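Local atomic coordinates of galactose mutarotase related enzyme (Lactobacillus casei, PDB entry 3Q1N), a protein that probably binds carbohydrate and may act as a sugar isomerase of the aldose 1-epimerase (galactose mutarotase-like) kind. Residues F173-V178 with L207-N212; P179-D184 with G259-A264; D201-G206 with L239-P244. One frame throughout, in Å; residues are numbered along the deposited sequence.

How the contacts relate
Followed from the N terminus, the chain first lays down 173-178 and runs on directly into 179-184, then passes through 201-206 into 207-212. Contact 1 closes its loop there, with 28 residues between its segments. Contact 3 closes next, at 239-244, and contact 2 last, at 259-264. Contact 1 crosses each of the other two, because its second segment arrives while both are still open, whereas contact 3 begins and ends within the span of contact 2. Contact 1 joins strand 171-175 to strand 208-210, contact 2 ties the following strand 181-182 to the loop after strand 251-258, and contact 3 sets helix 200-203 against strand 238-242, the sheet neighbour of 208-210.

Contact 1: residues F173-V178 with L207-N212; sequences FGIGPV and LVILAN
Phe-173 turns the CD2-CE2 side of its ring into the hollow formed by Ile-209 and Ala-211. CD2 rests against Ile-209 CG2 at 3.7 Å, and CE2 meets the CB of Ala-211 at the same 3.7 Å, so the two methyls take neighbouring ring atoms. CG stands anti to the carbonyl carbon (chi1 -73°), on a side chain that starts toward 207-212. An alanine here would lose every ring contact and would probably leave a gap facing Ile-209 CG2 and Ala-211 CB. Tyr-238 also meets the ring, edge-to-face.

The two strands run antiparallel, but they part quickly: the CA atoms of Phe-173 and Ile-209 are 5.6 Å apart, those of Ile-175 and Leu-207 7.9 Å. The Phe-173 and Ile-209 backbones share one direct bond, from Phe-173 N to Ile-209 O (3.0 Å, N-H...O 157°), whose donor lies in the carbonyl plane. A water occupies the place of the second, donating to Phe-173 O and Leu-207 O and accepting from Ile-209 N. In this all-beta mutarotase-like fold, the contact thus lays the hairpin of strands 171-175 and 184-187 beside strand 208-210 of a larger sheet.

Where the backbones diverge, side chains fill the wedge. The CD1 tip of Ile-175 abuts Leu-207 CD2 (3.8 Å) and, more distantly, Ile-209 CD1, while its CG1 lies 3.5 Å from Leu-207 O. Leu-207 meets it at about a right angle, its own CG held between the backbone N and the carbonyl carbon (chi1 73°).

Contact 2: residues P179-D184 with G259-A264; sequences PFRNGD and GLPDQA
Arg-181 and Gln-263 form a single backbone bridge, Arg-181 N donating to Asp-262 O (3.0 Å) and Ala-264 N to Arg-181 O (2.8 Å, N-H...O 170°), the latter nearly along the C=O axis.

The Arg-181 side chain bends at chi3 (-56°), placing NE where it can give its hydrogen to Pro-261 O at 3.0 Å, the acceptor 20° out of the guanidinium plane. Leu-260 CD1 lies over one face of that group, towards its rim, and Gln-263 CB over the opposite face. NH2 reaches two waters in the plane; one leads back to Pro-261 O, the other to Gln-263 OE1. The extended Gln-263 brings its CD to 3.4 Å from Gly-183 CA, where a CB would clash with NE2. Phe-180 sets the edge of its ring against the backbone O of Asp-262, CD2 3.7 Å away, while the Asp-262 side chain runs beside the ring, its carboxylate nearly coplanar with it and held by Asn-57 N through OD2.

Beyond the bridge, Asn-182 OD1 accepts from Asp-184 N, so strand 181-182 leads into an Asx turn as the chain rounds Gly-183. The arrangement is that of an isolated beta bridge, joining this short strand to an irregular loop.

Contact 3: residues D201-G206 with L239-P244; sequences DLLDGG and LTIWSP
Leu-203 packs on Ile-241 where the short helix 200-203 and the turn after it meet strand 238-242, an interior strand of an antiparallel sheet in the beta-rich mutarotase-like fold. Along that strand, Ile-241 is the first residue to touch: Leu-203 CD2 lies 3.8 Å from Ile-241 CG2 and 3.8 Å from Ile-241 O. The two side chains meet at about a right angle.

At Trp-242 the nearest approach is made by the backbone N, 4.4 Å from Leu-203 CD2; the CB of the tryptophan points away. Its indole turns to other partners, meeting Trp-42 edge-to-face.

Ser-243 takes over with its backbone and CB. CB stands 4.2 Å from Leu-203 CD1, and the backbones are linked by a water that donates to Leu-203 O (2.8 Å) and accepts from Ser-243 N (3.2 Å). That same carbonyl O receives Gly-206 N and so closes the type I turn from Leu-203 to Gly-206. The Ser-243 hydroxyl is engaged separately, by Phe-251 O.

Pro-244 ends the segment near Asp-204, with Pro-244 O 4.5 Å from Asp-204 OD1. This carboxylate oxygen accepts from His-246 N, and a second water, which also lies within hydrogen-bonding distance of Ser-243 O, sits 2.8 Å from Asp-204 OD1.

Contact 1: residues F173-V178 with L207-N212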
ATOM      1  N   PHE A 173       5.110 -13.760   4.710  1.00 15.75           N
ATOM      2  CA  PHE A 173       4.049 -14.278   5.557  1.00 15.17           C
ATOM      3  C   PHE A 173       3.270 -15.352   4.809  1.00 16.33           C
ATOM      4  O   PHE A 173       2.828 -15.145   3.690  1.00 17.92           O
ATOM      5  CB  PHE A 173       3.108 -13.181   6.011  1.00 15.14           C
ATOM      6  CG  PHE A 173       3.700 -12.289   7.023  1.00 14.97           C
ATOM      7  CD1 PHE A 173       3.676 -12.671   8.372  1.00 14.92           C
ATOM      8  CD2 PHE A 173       4.350 -11.141   6.685  1.00 14.73           C
ATOM      9  CE1 PHE A 173       4.224 -11.872   9.353  1.00 16.10           C
ATOM     10  CE2 PHE A 173       4.945 -10.358   7.654  1.00 15.91           C
ATOM     11  CZ  PHE A 173       4.868 -10.722   8.989  1.00 15.50           C
ATOM     12  N   GLY A 174       3.123 -16.512   5.404  1.00 15.72           N
ATOM     13  CA  GLY A 174       2.312 -17.535   4.787  1.00 17.14           C
ATOM     14  C   GLY A 174       0.854 -17.112   4.605  1.00 16.53           C
ATOM     15  O   GLY A 174       0.279 -16.445   5.450  1.00 15.93           O
ATOM     16  N   ILE A 175       0.284 -17.514   3.468  1.00 16.70           N
ATOM     17  CA  ILE A 175      -1.100 -17.176   3.090  1.00 17.12           C
ATOM     18  C   ILE A 175      -2.009 -18.417   3.115  1.00 17.64           C
ATOM     19  O   ILE A 175      -1.625 -19.503   2.661  1.00 18.23           O
ATOM     20  CB  ILE A 175      -1.143 -16.578   1.671  1.00 17.51           C
ATOM     21  CG1 ILE A 175      -0.231 -15.346   1.604  1.00 16.59           C
ATOM     22  CG2 ILE A 175      -2.597 -16.257   1.264  1.00 16.94           C
ATOM     23  CD1 ILE A 175      -0.508 -14.249   2.610  1.00 18.33           C
ATOM     24  N   GLY A 176      -3.217 -18.247   3.650  1.00 18.13           N
ATOM     25  CA  GLY A 176      -4.231 -19.290   3.622  1.00 18.88           C
ATOM     26  C   GLY A 176      -5.413 -18.956   4.521  1.00 20.14           C
ATOM     27  O   GLY A 176      -5.214 -18.615   5.705  1.00 21.13           O
ATOM     28  N   PRO A 177      -6.645 -18.959   3.974  1.00 19.12           N
ATOM     29  CA  PRO A 177      -7.052 -18.932   2.575  1.00 18.71           C
ATOM     30  C   PRO A 177      -6.795 -17.559   1.993  1.00 18.68           C
ATOM     31  O   PRO A 177      -6.983 -16.566   2.685  1.00 17.83           O
ATOM     32  CB  PRO A 177      -8.571 -19.115   2.650  1.00 19.46           C
ATOM     33  CG  PRO A 177      -8.927 -18.513   3.917  1.00 19.06           C
ATOM     34  CD  PRO A 177      -7.772 -18.646   4.849  1.00 19.58           C
ATOM     35  N   VAL A 178      -6.330 -17.501   0.753  1.00 18.47           N
ATOM     36  CA  VAL A 178      -6.029 -16.219   0.144  0.50 18.89           C
ATOM     37  C   VAL A 178      -7.275 -15.314   0.244  1.00 18.76           C
ATOM     38  O   VAL A 178      -8.405 -15.784   0.029  1.00 20.45           O
ATOM     39  CB  VAL A 178      -5.507 -16.396  -1.318  0.50 19.10           C
ATOM     40  CG1 VAL A 178      -6.561 -17.071  -2.219  0.50 19.28           C
ATOM     41  CG2 VAL A 178      -5.048 -15.076  -1.889  0.50 19.15           C
ATOM     42  N   LEU A 207      -1.077 -12.611  -2.834  1.00 20.95           N
ATOM     43  CA  LEU A 207      -0.168 -11.577  -2.373  1.00 20.20           C
ATOM     44  C   LEU A 207       1.084 -12.152  -1.639  1.00 19.51           C
ATOM     45  O   LEU A 207       0.988 -13.134  -0.884  1.00 20.18           O
ATOM     46  CB  LEU A 207      -0.929 -10.611  -1.466  1.00 19.94           C
ATOM     47  CG  LEU A 207      -1.348 -11.037  -0.055  1.00 21.56           C
ATOM     48  CD1 LEU A 207      -1.937  -9.830   0.656  1.00 20.53           C
ATOM     49  CD2 LEU A 207      -2.342 -12.234  -0.033  1.00 22.79           C
ATOM     50  N   VAL A 208       2.255 -11.570  -1.931  1.00 17.37           N
ATOM     51  CA  VAL A 208       3.529 -11.920  -1.310  1.00 16.62           C
ATOM     52  C   VAL A 208       3.942 -10.795  -0.353  1.00 15.89           C
ATOM     53  O   VAL A 208       4.353  -9.712  -0.763  1.00 14.46           O
ATOM     54  CB  VAL A 208       4.631 -12.132  -2.391  1.00 16.54           C
ATOM     55  CG1 VAL A 208       6.014 -12.460  -1.735  1.00 17.31           C
ATOM     56  CG2 VAL A 208       4.216 -13.284  -3.360  1.00 17.46           C
ATOM     57  N   ILE A 209       3.766 -11.038   0.933  1.00 14.99           N
ATOM     58  CA  ILE A 209       4.054 -10.030   1.962  1.00 14.96           C
ATOM     59  C   ILE A 209       5.447 -10.247   2.546  1.00 15.29           C
ATOM     60  O   ILE A 209       5.640 -11.156   3.338  1.00 15.96           O
ATOM     61  CB  ILE A 209       3.026 -10.067   3.118  1.00 14.09           C
ATOM     62  CG1 ILE A 209       1.603 -10.090   2.593  1.00 15.58           C
ATOM     63  CG2 ILE A 209       3.270  -8.863   4.045  1.00 14.76           C
ATOM     64  CD1 ILE A 209       0.537 -10.373   3.700  1.00 15.06           C
ATOM     65  N   LEU A 210       6.415  -9.434   2.151  1.00 15.82           N
ATOM     66  CA  LEU A 210       7.783  -9.570   2.664  1.00 16.70           C
ATOM     67  C   LEU A 210       7.854  -9.178   4.129  1.00 16.82           C
ATOM     68  O   LEU A 210       7.383  -8.095   4.541  1.00 18.11           O
ATOM     69  CB  LEU A 210       8.772  -8.685   1.872  1.00 16.50           C
ATOM     70  CG  LEU A 210       8.815  -8.928   0.367  1.00 18.27           C
ATOM     71  CD1 LEU A 210       9.865  -7.987  -0.252  1.00 17.32           C
ATOM     72  CD2 LEU A 210       9.161 -10.358   0.024  1.00 17.99           C
ATOM     73  N   ALA A 211       8.449 -10.067   4.910  1.00 17.84           N
ATOM     74  CA  ALA A 211       8.527  -9.946   6.353  1.00 18.13           C
ATOM     75  C   ALA A 211       9.772  -9.219   6.839  1.00 19.20           C
ATOM     76  O   ALA A 211       9.858  -8.905   8.037  1.00 20.49           O
ATOM     77  CB  ALA A 211       8.461 -11.325   6.981  1.00 18.27           C
ATOM     78  N   ASN A 212      10.726  -8.941   5.941  1.00 18.85           N
ATOM     79  CA  ASN A 212      12.027  -8.398   6.339  1.00 19.32           C
ATOM     80  C   ASN A 212      11.955  -6.889   6.561  1.00 19.23           C
ATOM     81  O   ASN A 212      12.095  -6.096   5.631  1.00 19.51           O
ATOM     82  CB  ASN A 212      13.122  -8.774   5.312  1.00 19.46           C
ATOM     83  CG  ASN A 212      13.164 -10.247   5.005  1.00 19.66           C
ATOM     84  OD1 ASN A 212      12.292 -10.753   4.330  1.00 19.50           O
ATOM     85  ND2 ASN A 212      14.235 -10.933   5.422  1.00 19.69           N
TER
HETATM   86  O   HOH W   1       2.821 -13.657   1.538  1.00 16.33           O

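Contact 2: residues P179-D184 with G259-A264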
ATOM      1  N   PRO A 179      -7.080 -14.023   0.615  1.00 18.20           N
ATOM      2  CA  PRO A 179      -5.857 -13.262   0.929  1.00 17.76           C
ATOM      3  C   PRO A 179      -5.539 -13.117   2.439  1.00 16.03           C
ATOM      4  O   PRO A 179      -4.855 -12.193   2.846  1.00 15.49           O
ATOM      5  CB  PRO A 179      -6.177 -11.882   0.328  1.00 18.05           C
ATOM      6  CG  PRO A 179      -7.691 -11.733   0.639  1.00 18.55           C
ATOM      7  CD  PRO A 179      -8.261 -13.148   0.689  1.00 19.92           C
ATOM      8  N   PHE A 180      -6.043 -14.019   3.263  1.00 15.72           N
ATOM      9  CA  PHE A 180      -5.711 -14.038   4.694  1.00 14.77           C
ATOM     10  C   PHE A 180      -4.346 -14.696   4.908  1.00 14.50           C
ATOM     11  O   PHE A 180      -3.913 -15.507   4.128  1.00 14.84           O
ATOM     12  CB  PHE A 180      -6.723 -14.830   5.519  1.00 14.66           C
ATOM     13  CG  PHE A 180      -8.131 -14.248   5.530  1.00 14.71           C
ATOM     14  CD1 PHE A 180      -9.071 -14.608   4.598  1.00 15.82           C
ATOM     15  CD2 PHE A 180      -8.487 -13.341   6.505  1.00 16.40           C
ATOM     16  CE1 PHE A 180     -10.354 -14.070   4.646  1.00 17.56           C
ATOM     17  CE2 PHE A 180      -9.764 -12.827   6.592  1.00 17.36           C
ATOM     18  CZ  PHE A 180     -10.707 -13.181   5.647  1.00 17.85           C
ATOM     19  N   ARG A 181      -3.725 -14.377   6.028  1.00 14.64           N
ATOM     20  CA  ARG A 181      -2.521 -15.078   6.498  1.00 14.61           C
ATOM     21  C   ARG A 181      -2.823 -16.392   7.227  1.00 15.26           C
ATOM     22  O   ARG A 181      -3.849 -16.511   7.905  1.00 15.19           O
ATOM     23  CB  ARG A 181      -1.718 -14.155   7.420  1.00 14.61           C
ATOM     24  CG  ARG A 181      -1.252 -12.856   6.743  1.00 15.14           C
ATOM     25  CD  ARG A 181      -0.282 -12.058   7.590  1.00 14.11           C
ATOM     26  NE  ARG A 181      -0.845 -11.748   8.897  1.00 14.71           N
ATOM     27  CZ  ARG A 181      -0.546 -12.321  10.042  1.00 14.34           C
ATOM     28  NH1 ARG A 181       0.272 -13.381  10.109  1.00 15.11           N
ATOM     29  NH2 ARG A 181      -1.148 -11.882  11.137  1.00 15.90           N
ATOM     30  N   ASN A 182      -1.886 -17.330   7.120  1.00 15.32           N
ATOM     31  CA  ASN A 182      -1.967 -18.584   7.850  1.00 16.36           C
ATOM     32  C   ASN A 182      -1.219 -18.580   9.182  1.00 16.69           C
ATOM     33  O   ASN A 182      -1.334 -19.557   9.899  1.00 16.88           O
ATOM     34  CB  ASN A 182      -1.488 -19.763   6.974  1.00 18.09           C
ATOM     35  CG  ASN A 182       0.009 -19.756   6.697  1.00 17.41           C
ATOM     36  OD1 ASN A 182       0.752 -18.952   7.207  1.00 21.47           O
ATOM     37  ND2 ASN A 182       0.469 -20.728   5.886  1.00 26.08           N
ATOM     38  N   GLY A 183      -0.455 -17.518   9.476  1.00 16.68           N
ATOM     39  CA  GLY A 183       0.343 -17.404  10.699  1.00 17.34           C
ATOM     40  C   GLY A 183       1.834 -17.748  10.649  1.00 19.97           C
ATOM     41  O   GLY A 183       2.517 -17.605  11.687  1.00 22.19           O
ATOM     42  N   ASP A 184       2.294 -18.301   9.540  1.00 19.76           N
ATOM     43  CA  ASP A 184       3.726 -18.560   9.460  0.50 20.70           C
ATOM     44  C   ASP A 184       4.463 -17.501   8.658  1.00 20.06           C
ATOM     45  O   ASP A 184       3.876 -16.596   8.078  1.00 18.55           O
ATOM     46  CB  ASP A 184       4.027 -19.984   8.985  0.50 21.03           C
ATOM     47  CG  ASP A 184       3.947 -20.146   7.488  0.50 22.16           C
ATOM     48  OD1 ASP A 184       3.640 -21.269   7.038  0.50 26.39           O
ATOM     49  OD2 ASP A 184       4.227 -19.182   6.749  0.50 23.31           O
ATOM     50  N   GLY A 259       1.079  -2.765   8.820  1.00 13.14           N
ATOM     51  CA  GLY A 259       0.019  -3.631   9.284  1.00 13.42           C
ATOM     52  C   GLY A 259      -0.030  -4.835   8.368  1.00 13.30           C
ATOM     53  O   GLY A 259       0.807  -4.997   7.480  1.00 13.92           O
ATOM     54  N   LEU A 260      -0.944  -5.744   8.682  1.00 13.55           N
ATOM     55  CA  LEU A 260      -1.051  -7.029   7.977  1.00 13.94           C
ATOM     56  C   LEU A 260      -2.491  -7.467   7.901  1.00 14.48           C
ATOM     57  O   LEU A 260      -3.293  -7.179   8.807  1.00 14.01           O
ATOM     58  CB  LEU A 260      -0.285  -8.094   8.744  1.00 14.23           C
ATOM     59  CG  LEU A 260       1.253  -8.006   8.832  1.00 15.16           C
ATOM     60  CD1 LEU A 260       1.806  -8.973   9.825  1.00 17.26           C
ATOM     61  CD2 LEU A 260       1.818  -8.196   7.436  1.00 14.56           C
ATOM     62  N   PRO A 261      -2.850  -8.200   6.827  1.00 14.13           N
ATOM     63  CA  PRO A 261      -4.170  -8.833   6.826  1.00 14.55           C
ATOM     64  C   PRO A 261      -4.338  -9.745   8.028  1.00 14.27           C
ATOM     65  O   PRO A 261      -3.364 -10.216   8.605  1.00 14.71           O
ATOM     66  CB  PRO A 261      -4.138  -9.697   5.551  1.00 14.35           C
ATOM     67  CG  PRO A 261      -2.999  -9.087   4.704  1.00 14.12           C
ATOM     68  CD  PRO A 261      -2.022  -8.586   5.669  1.00 14.93           C
ATOM     69  N   ASP A 262      -5.577 -10.062   8.396  1.00 14.77           N
ATOM     70  CA  ASP A 262      -5.803 -10.947   9.490  1.00 14.95           C
ATOM     71  C   ASP A 262      -5.208 -12.343   9.248  1.00 15.04           C
ATOM     72  O   ASP A 262      -5.152 -12.857   8.121  1.00 15.15           O
ATOM     73  CB  ASP A 262      -7.300 -11.142   9.709  1.00 15.42           C
ATOM     74  CG  ASP A 262      -7.893 -10.280  10.827  1.00 17.84           C
ATOM     75  OD1 ASP A 262      -7.163  -9.844  11.765  1.00 19.68           O
ATOM     76  OD2 ASP A 262      -9.128 -10.092  10.787  1.00 16.87           O
ATOM     77  N   GLN A 263      -4.788 -12.950  10.352  1.00 14.54           N
ATOM     78  CA  GLN A 263      -4.522 -14.388  10.400  1.00 14.42           C
ATOM     79  C   GLN A 263      -5.866 -15.106  10.491  1.00 13.94           C
ATOM     80  O   GLN A 263      -6.681 -14.781  11.329  1.00 13.70           O
ATOM     81  CB  GLN A 263      -3.658 -14.750  11.611  1.00 14.76           C
ATOM     82  CG  GLN A 263      -3.470 -16.255  11.707  1.00 15.40           C
ATOM     83  CD  GLN A 263      -2.396 -16.718  12.676  1.00 14.18           C
ATOM     84  OE1 GLN A 263      -1.596 -15.914  13.205  1.00 15.25           O
ATOM     85  NE2 GLN A 263      -2.377 -18.030  12.939  1.00 15.40           N
ATOM     86  N   ALA A 264      -6.076 -16.094   9.616  1.00 14.25           N
ATOM     87  CA  ALA A 264      -7.346 -16.842   9.525  1.00 14.69           C
ATOM     88  C   ALA A 264      -7.785 -17.415  10.872  1.00 15.40           C
ATOM     89  O   ALA A 264      -6.991 -17.892  11.667  1.00 16.85           O
ATOM     90  CB  ALA A 264      -7.207 -17.989   8.520  1.00 14.09           C
TER
HETATM   91  O   HOH W   2      -2.690  -9.415  11.343  1.00 15.74           O
HETATM   92  O   HOH W   3      -0.930 -13.278  13.633  1.00 23.22           O

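Contact 3: residues D201-G206 with L239-P244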
ATOM      1  N   ASP A 201       4.142 -17.561 -11.807  1.00 26.15           N
ATOM      2  CA  ASP A 201       4.397 -18.712 -10.942  1.00 27.06           C
ATOM      3  C   ASP A 201       4.477 -18.315  -9.458  1.00 26.64           C
ATOM      4  O   ASP A 201       3.900 -18.992  -8.613  1.00 25.77           O
ATOM      5  CB  ASP A 201       5.673 -19.453 -11.355  1.00 27.99           C
ATOM      6  CG  ASP A 201       5.452 -20.429 -12.526  1.00 30.27           C
ATOM      7  OD1 ASP A 201       4.310 -20.598 -13.004  1.00 35.04           O
ATOM      8  OD2 ASP A 201       6.446 -21.023 -12.970  1.00 34.52           O
ATOM      9  N   LEU A 202       5.173 -17.222  -9.152  1.00 25.33           N
ATOM     10  CA  LEU A 202       5.218 -16.689  -7.792  1.00 25.15           C
ATOM     11  C   LEU A 202       3.851 -16.097  -7.392  1.00 24.60           C
ATOM     12  O   LEU A 202       3.310 -16.397  -6.312  1.00 24.05           O
ATOM     13  CB  LEU A 202       6.284 -15.592  -7.675  1.00 24.75           C
ATOM     14  CG  LEU A 202       6.389 -14.853  -6.315  1.00 25.10           C
ATOM     15  CD1 LEU A 202       6.841 -15.792  -5.186  1.00 25.06           C
ATOM     16  CD2 LEU A 202       7.274 -13.589  -6.419  1.00 25.03           C
ATOM     17  N   LEU A 203       3.308 -15.230  -8.234  1.00 23.83           N
ATOM     18  CA  LEU A 203       2.195 -14.364  -7.764  1.00 23.57           C
ATOM     19  C   LEU A 203       0.795 -14.983  -7.859  1.00 24.21           C
ATOM     20  O   LEU A 203      -0.140 -14.480  -7.235  1.00 24.18           O
ATOM     21  CB  LEU A 203       2.244 -12.997  -8.472  1.00 22.69           C
ATOM     22  CG  LEU A 203       3.508 -12.195  -8.139  1.00 21.82           C
ATOM     23  CD1 LEU A 203       3.652 -11.032  -9.105  1.00 20.73           C
ATOM     24  CD2 LEU A 203       3.521 -11.725  -6.650  1.00 19.18           C
ATOM     25  N   ASP A 204       0.646 -16.049  -8.624  1.00 25.71           N
ATOM     26  CA  ASP A 204      -0.672 -16.651  -8.848  1.00 26.84           C
ATOM     27  C   ASP A 204      -1.269 -17.231  -7.591  1.00 27.18           C
ATOM     28  O   ASP A 204      -2.493 -17.390  -7.517  1.00 28.47           O
ATOM     29  CB  ASP A 204      -0.617 -17.702  -9.970  1.00 27.69           C
ATOM     30  CG  ASP A 204      -0.707 -17.079 -11.366  1.00 29.13           C
ATOM     31  OD1 ASP A 204      -0.965 -15.874 -11.469  1.00 32.19           O
ATOM     32  OD2 ASP A 204      -0.492 -17.771 -12.380  1.00 32.01           O
ATOM     33  N   GLY A 205      -0.434 -17.509  -6.591  1.00 27.17           N
ATOM     34  CA  GLY A 205      -0.883 -18.006  -5.292  1.00 27.65           C
ATOM     35  C   GLY A 205      -1.302 -16.926  -4.307  1.00 27.34           C
ATOM     36  O   GLY A 205      -1.558 -17.213  -3.121  1.00 28.73           O
ATOM     37  N   GLY A 206      -1.345 -15.677  -4.765  1.00 25.65           N
ATOM     38  CA  GLY A 206      -1.779 -14.589  -3.921  1.00 24.38           C
ATOM     39  C   GLY A 206      -0.675 -13.649  -3.547  1.00 23.14           C
ATOM     40  O   GLY A 206       0.507 -13.842  -3.898  1.00 22.69           O
ATOM     41  N   LEU A 239       6.141  -5.151   3.067  1.00 15.60           N
ATOM     42  CA  LEU A 239       6.084  -4.735   1.676  1.00 15.31           C
ATOM     43  C   LEU A 239       5.465  -5.845   0.882  1.00 15.48           C
ATOM     44  O   LEU A 239       5.999  -6.964   0.889  1.00 15.82           O
ATOM     45  CB  LEU A 239       7.488  -4.419   1.127  1.00 15.48           C
ATOM     46  CG  LEU A 239       7.507  -3.771  -0.268  1.00 15.68           C
ATOM     47  CD1 LEU A 239       6.834  -2.389  -0.266  1.00 16.15           C
ATOM     48  CD2 LEU A 239       8.981  -3.667  -0.790  1.00 17.17           C
ATOM     49  N   THR A 240       4.379  -5.555   0.176  1.00 15.37           N
ATOM     50  CA  THR A 240       3.607  -6.605  -0.471  1.00 15.92           C
ATOM     51  C   THR A 240       3.624  -6.484  -1.992  1.00 16.21           C
ATOM     52  O   THR A 240       3.459  -5.401  -2.535  1.00 16.97           O
ATOM     53  CB  THR A 240       2.174  -6.606   0.047  1.00 16.76           C
ATOM     54  OG1 THR A 240       2.208  -6.908   1.450  1.00 15.99           O
ATOM     55  CG2 THR A 240       1.309  -7.639  -0.657  1.00 17.77           C
ATOM     56  N   ILE A 241       3.839  -7.617  -2.663  1.00 16.14           N
ATOM     57  CA  ILE A 241       3.794  -7.681  -4.116  0.50 16.51           C
ATOM     58  C   ILE A 241       2.527  -8.433  -4.516  1.00 16.66           C
ATOM     59  O   ILE A 241       2.207  -9.481  -3.933  1.00 16.98           O
ATOM     60  CB  ILE A 241       5.030  -8.391  -4.692  0.50 16.92           C
ATOM     61  CG1 ILE A 241       6.324  -7.786  -4.120  0.50 16.56           C
ATOM     62  CG2 ILE A 241       5.042  -8.306  -6.232  0.50 16.50           C
ATOM     63  CD1 ILE A 241       6.856  -8.498  -2.846  0.50 16.99           C
ATOM     64  N   TRP A 242       1.806  -7.894  -5.494  1.00 16.90           N
ATOM     65  CA  TRP A 242       0.506  -8.454  -5.949  1.00 17.43           C
ATOM     66  C   TRP A 242       0.247  -8.155  -7.416  1.00 17.60           C
ATOM     67  O   TRP A 242       0.568  -7.090  -7.902  1.00 16.70           O
ATOM     68  CB  TRP A 242      -0.661  -7.896  -5.104  1.00 17.39           C
ATOM     69  CG  TRP A 242      -1.987  -8.295  -5.629  1.00 19.20           C
ATOM     70  CD1 TRP A 242      -2.580  -9.534  -5.558  1.00 20.95           C
ATOM     71  CD2 TRP A 242      -2.872  -7.476  -6.377  1.00 17.45           C
ATOM     72  NE1 TRP A 242      -3.788  -9.516  -6.204  1.00 20.94           N
ATOM     73  CE2 TRP A 242      -3.998  -8.260  -6.702  1.00 21.28           C
ATOM     74  CE3 TRP A 242      -2.839  -6.132  -6.784  1.00 18.68           C
ATOM     75  CZ2 TRP A 242      -5.076  -7.752  -7.434  1.00 19.09           C
ATOM     76  CZ3 TRP A 242      -3.903  -5.624  -7.473  1.00 19.17           C
ATOM     77  CH2 TRP A 242      -5.017  -6.443  -7.804  1.00 21.84           C
ATOM     78  N   SER A 243      -0.281  -9.141  -8.132  1.00 18.11           N
ATOM     79  CA  SER A 243      -0.869  -8.931  -9.449  1.00 18.77           C
ATOM     80  C   SER A 243      -2.023  -9.904  -9.592  1.00 19.72           C
ATOM     81  O   SER A 243      -1.945 -11.012  -9.075  1.00 20.59           O
ATOM     82  CB  SER A 243       0.146  -9.195 -10.546  1.00 19.25           C
ATOM     83  OG  SER A 243      -0.341  -8.696 -11.765  1.00 17.60           O
ATOM     84  N   PRO A 244      -3.107  -9.479 -10.234  1.00 21.00           N
ATOM     85  CA  PRO A 244      -4.292 -10.335 -10.317  1.00 22.07           C
ATOM     86  C   PRO A 244      -3.965 -11.791 -10.679  1.00 23.41           C
ATOM     87  O   PRO A 244      -3.306 -12.081 -11.702  1.00 23.04           O
ATOM     88  CB  PRO A 244      -5.104  -9.683 -11.430  1.00 21.83           C
ATOM     89  CG  PRO A 244      -4.800  -8.199 -11.272  1.00 22.20           C
ATOM     90  CD  PRO A 244      -3.334  -8.156 -10.853  1.00 20.62           C
TER
HETATM   91  O   HOH W   4      -0.584 -11.807  -6.450  1.00 21.90           O
HETATM   92  O   HOH W   5      -0.247 -13.257 -10.675  1.00 31.60           O